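Long-range contact in nucleoporin NUP82 (PDB 5CWW), which probably serves as a structural component of the nuclear pore complex and a docking partner for transport factors, and is seen here as the N-terminal beta-propeller part of the protein: residues B[370-379]-B[467-475]. Sequence-based numbering, arbitrary orientation.
Sequences QGPFDFDLNP and PPSLLTFQT
Asp374 to Asp376 and Ser469 to Leu471 pair as parallel strands through four backbone hydrogen bonds, from Asp374 N to Pro468 O (2.8 Å), Leu470 N to Asp374 O, Asp376 N to Leu470 O, and Thr472 N to Asp376 O. Asp376 O is gripped twice: Thr472 OG1, set beside its own backbone N by a chi1 of -50°, donates to it from above the carbonyl plane at 3.0 Å. The strand's end already belongs to a type II turn from Phe375 to Asn378, after which the chain draws away from strand 469-476, and a water donates to both Leu377 O and Thr472 O across the widening gap. At the other end Pro468 lays CB over one face of the Phe373 ring, 3.9 Å from its centroid, a CH-pi contact. Leu470 CG meets Phe373 CD2 at 3.7 Å, while Leu470 CD1 reaches the edge of the Phe375 ring. Leu377 CD1 packs alongside Leu471 CD1, and Asp376 OD2 forms a salt bridge with another protein's chain. Phe373 also meets Trp273 and touches Ala283, both in the preceding propeller sheet. Within this chain strand 374-376 is outermost in its mixed sheet, beside strand 469-476, whose other neighbour is antiparallel strand 437-441; at Thr475 another protein's strand extends the sheet in parallel.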
loop_
_atom_site.group_PDB
_atom_site.type_symbol
_atom_site.label_atom_id
_atom_site.label_comp_id
_atom_site.label_asym_id
_atom_site.label_seq_id
_atom_site.Cartn_x
_atom_site.Cartn_y
_atom_site.Cartn_z
ATOM N N GLN B 370 7.542 6.716 7.455
ATOM C CA GLN B 370 6.823 7.215 8.620
ATOM C C GLN B 370 5.889 6.149 9.176
ATOM O O GLN B 370 5.021 5.645 8.463
ATOM C CB GLN B 370 6.029 8.472 8.262
ATOM C CG GLN B 370 6.889 9.614 7.751
ATOM C CD GLN B 370 6.089 10.869 7.479
ATOM O OE1 GLN B 370 5.228 11.250 8.271
ATOM N NE2 GLN B 370 6.362 11.517 6.350
ATOM N N GLY B 371 6.076 5.813 10.450
ATOM C CA GLY B 371 5.248 4.829 11.126
ATOM C C GLY B 371 6.086 3.834 11.909
ATOM O O GLY B 371 7.307 3.960 11.962
ATOM N N PRO B 372 5.435 2.839 12.534
ATOM C CA PRO B 372 3.982 2.627 12.533
ATOM C C PRO B 372 3.233 3.756 13.232
ATOM O O PRO B 372 3.627 4.163 14.322
ATOM C CB PRO B 372 3.804 1.315 13.309
ATOM C CG PRO B 372 5.163 0.738 13.481
ATOM C CD PRO B 372 6.137 1.858 13.375
ATOM N N PHE B 373 2.174 4.259 12.607
ATOM C CA PHE B 373 1.358 5.304 13.209
ATOM C C PHE B 373 0.649 4.792 14.455
ATOM O O PHE B 373 0.070 3.705 14.448
ATOM C CB PHE B 373 0.326 5.828 12.209
ATOM C CG PHE B 373 0.887 6.793 11.207
ATOM C CD1 PHE B 373 1.628 6.340 10.129
ATOM C CD2 PHE B 373 0.667 8.153 11.340
ATOM C CE1 PHE B 373 2.145 7.227 9.206
ATOM C CE2 PHE B 373 1.178 9.046 10.418
ATOM C CZ PHE B 373 1.920 8.581 9.350
ATOM N N ASP B 374 0.695 5.580 15.525
ATOM C CA ASP B 374 -0.071 5.274 16.724
ATOM C C ASP B 374 -1.498 5.777 16.554
ATOM O O ASP B 374 -1.715 6.936 16.206
ATOM C CB ASP B 374 0.573 5.904 17.960
ATOM C CG ASP B 374 -0.155 5.548 19.240
ATOM O OD1 ASP B 374 -0.020 4.395 19.699
ATOM O OD2 ASP B 374 -0.860 6.420 19.789
ATOM N N PHE B 375 -2.467 4.897 16.788
ATOM C CA PHE B 375 -3.875 5.263 16.695
ATOM C C PHE B 375 -4.351 5.826 18.028
ATOM O O PHE B 375 -4.605 5.082 18.972
ATOM C CB PHE B 375 -4.725 4.056 16.291
ATOM C CG PHE B 375 -4.318 3.436 14.983
ATOM C CD1 PHE B 375 -3.815 4.215 13.955
ATOM C CD2 PHE B 375 -4.429 2.068 14.787
ATOM C CE1 PHE B 375 -3.434 3.641 12.753
ATOM C CE2 PHE B 375 -4.051 1.489 13.589
ATOM C CZ PHE B 375 -3.554 2.277 12.570
ATOM N N ASP B 376 -4.464 7.146 18.103
ATOM C CA ASP B 376 -4.960 7.794 19.311
ATOM C C ASP B 376 -6.449 7.488 19.480
ATOM O O ASP B 376 -7.196 7.462 18.501
ATOM C CB ASP B 376 -4.714 9.304 19.245
ATOM C CG ASP B 376 -4.981 10.002 20.563
ATOM O OD1 ASP B 376 -5.012 9.326 21.613
ATOM O OD2 ASP B 376 -5.162 11.238 20.549
ATOM N N LEU B 377 -6.864 7.241 20.721
ATOM C CA LEU B 377 -8.234 6.831 21.037
ATOM C C LEU B 377 -8.642 5.558 20.295
ATOM O O LEU B 377 -9.814 5.371 19.965
ATOM C CB LEU B 377 -9.226 7.951 20.715
ATOM C CG LEU B 377 -8.986 9.310 21.371
ATOM C CD1 LEU B 377 -10.145 10.236 21.048
ATOM C CD2 LEU B 377 -8.808 9.181 22.877
ATOM N N ASN B 378 -7.674 4.685 20.037
ATOM C CA ASN B 378 -7.961 3.396 19.422
ATOM C C ASN B 378 -8.842 2.549 20.339
ATOM O O ASN B 378 -8.679 2.587 21.558
ATOM C CB ASN B 378 -6.660 2.658 19.108
ATOM C CG ASN B 378 -6.880 1.417 18.270
ATOM O OD1 ASN B 378 -7.158 1.506 17.076
ATOM N ND2 ASN B 378 -6.739 0.248 18.889
ATOM N N PRO B 379 -9.791 1.791 19.763
ATOM C CA PRO B 379 -10.568 0.867 20.597
ATOM C C PRO B 379 -9.671 -0.126 21.327
ATOM O O PRO B 379 -8.713 -0.630 20.743
ATOM C CB PRO B 379 -11.470 0.150 19.588
ATOM C CG PRO B 379 -11.561 1.073 18.431
ATOM C CD PRO B 379 -10.242 1.779 18.361
ATOM N N PRO B 467 6.390 8.645 18.197
ATOM C CA PRO B 467 5.867 8.058 16.957
ATOM C C PRO B 467 4.781 8.916 16.315
ATOM O O PRO B 467 4.083 9.638 17.023
ATOM C CB PRO B 467 5.295 6.713 17.417
ATOM C CG PRO B 467 4.976 6.909 18.853
ATOM C CD PRO B 467 6.019 7.850 19.380
ATOM N N PRO B 468 4.647 8.848 14.983
ATOM C CA PRO B 468 3.578 9.599 14.314
ATOM C C PRO B 468 2.196 9.131 14.760
ATOM O O PRO B 468 2.053 7.983 15.183
ATOM C CB PRO B 468 3.810 9.301 12.830
ATOM C CG PRO B 468 4.604 8.042 12.804
ATOM C CD PRO B 468 5.452 8.062 14.031
ATOM N N SER B 469 1.195 9.999 14.650
ATOM C CA SER B 469 -0.119 9.713 15.212
ATOM C C SER B 469 -1.267 10.016 14.257
ATOM O O SER B 469 -1.210 10.962 13.470
ATOM C CB SER B 469 -0.314 10.511 16.505
ATOM O OG SER B 469 -1.602 10.291 17.051
ATOM N N LEU B 470 -2.298 9.179 14.336
ATOM C CA LEU B 470 -3.584 9.444 13.707
ATOM C C LEU B 470 -4.655 9.453 14.791
ATOM O O LEU B 470 -4.520 8.766 15.804
ATOM C CB LEU B 470 -3.910 8.393 12.648
ATOM C CG LEU B 470 -2.986 8.327 11.430
ATOM C CD1 LEU B 470 -3.276 7.075 10.614
ATOM C CD2 LEU B 470 -3.141 9.573 10.572
ATOM N N LEU B 471 -5.716 10.223 14.569
ATOM C CA LEU B 471 -6.835 10.287 15.506
ATOM C C LEU B 471 -7.959 9.367 15.054
ATOM O O LEU B 471 -8.583 9.600 14.021
ATOM C CB LEU B 471 -7.352 11.725 15.635
ATOM C CG LEU B 471 -8.639 11.922 16.450
ATOM C CD1 LEU B 471 -8.477 11.412 17.874
ATOM C CD2 LEU B 471 -9.050 13.388 16.453
ATOM N N THR B 472 -8.216 8.322 15.833
ATOM C CA THR B 472 -9.329 7.430 15.548
ATOM C C THR B 472 -10.634 8.165 15.820
ATOM O O THR B 472 -10.952 8.475 16.967
ATOM C CB THR B 472 -9.274 6.146 16.399
ATOM O OG1 THR B 472 -7.971 5.559 16.308
ATOM C CG2 THR B 472 -10.312 5.141 15.922
ATOM N N PHE B 473 -11.382 8.450 14.761
ATOM C CA PHE B 473 -12.637 9.175 14.893
ATOM C C PHE B 473 -13.803 8.223 15.115
ATOM O O PHE B 473 -14.681 8.485 15.936
ATOM C CB PHE B 473 -12.905 10.031 13.656
ATOM C CG PHE B 473 -14.329 10.485 13.549
ATOM C CD1 PHE B 473 -14.827 11.451 14.408
ATOM C CD2 PHE B 473 -15.176 9.933 12.604
ATOM C CE1 PHE B 473 -16.143 11.862 14.322
ATOM C CE2 PHE B 473 -16.492 10.341 12.510
ATOM C CZ PHE B 473 -16.977 11.304 13.372
ATOM N N GLN B 474 -13.800 7.113 14.386
ATOM C CA GLN B 474 -14.907 6.171 14.439
ATOM C C GLN B 474 -14.475 4.773 14.003
ATOM O O GLN B 474 -13.602 4.614 13.148
ATOM C CB GLN B 474 -16.056 6.677 13.564
ATOM C CG GLN B 474 -17.282 5.791 13.562
ATOM C CD GLN B 474 -18.417 6.383 12.748
ATOM O OE1 GLN B 474 -18.210 7.286 11.937
ATOM N NE2 GLN B 474 -19.626 5.879 12.966
ATOM N N THR B 475 -15.100 3.767 14.606
ATOM C CA THR B 475 -14.851 2.373 14.268
ATOM C C THR B 475 -16.180 1.633 14.253
ATOM O O THR B 475 -16.948 1.729 15.208
ATOM C CB THR B 475 -13.899 1.696 15.278
ATOM O OG1 THR B 475 -12.719 2.492 15.443
ATOM C CG2 THR B 475 -13.510 0.299 14.808
HETATM O O HOH W 1 -12.141 6.113 18.781
#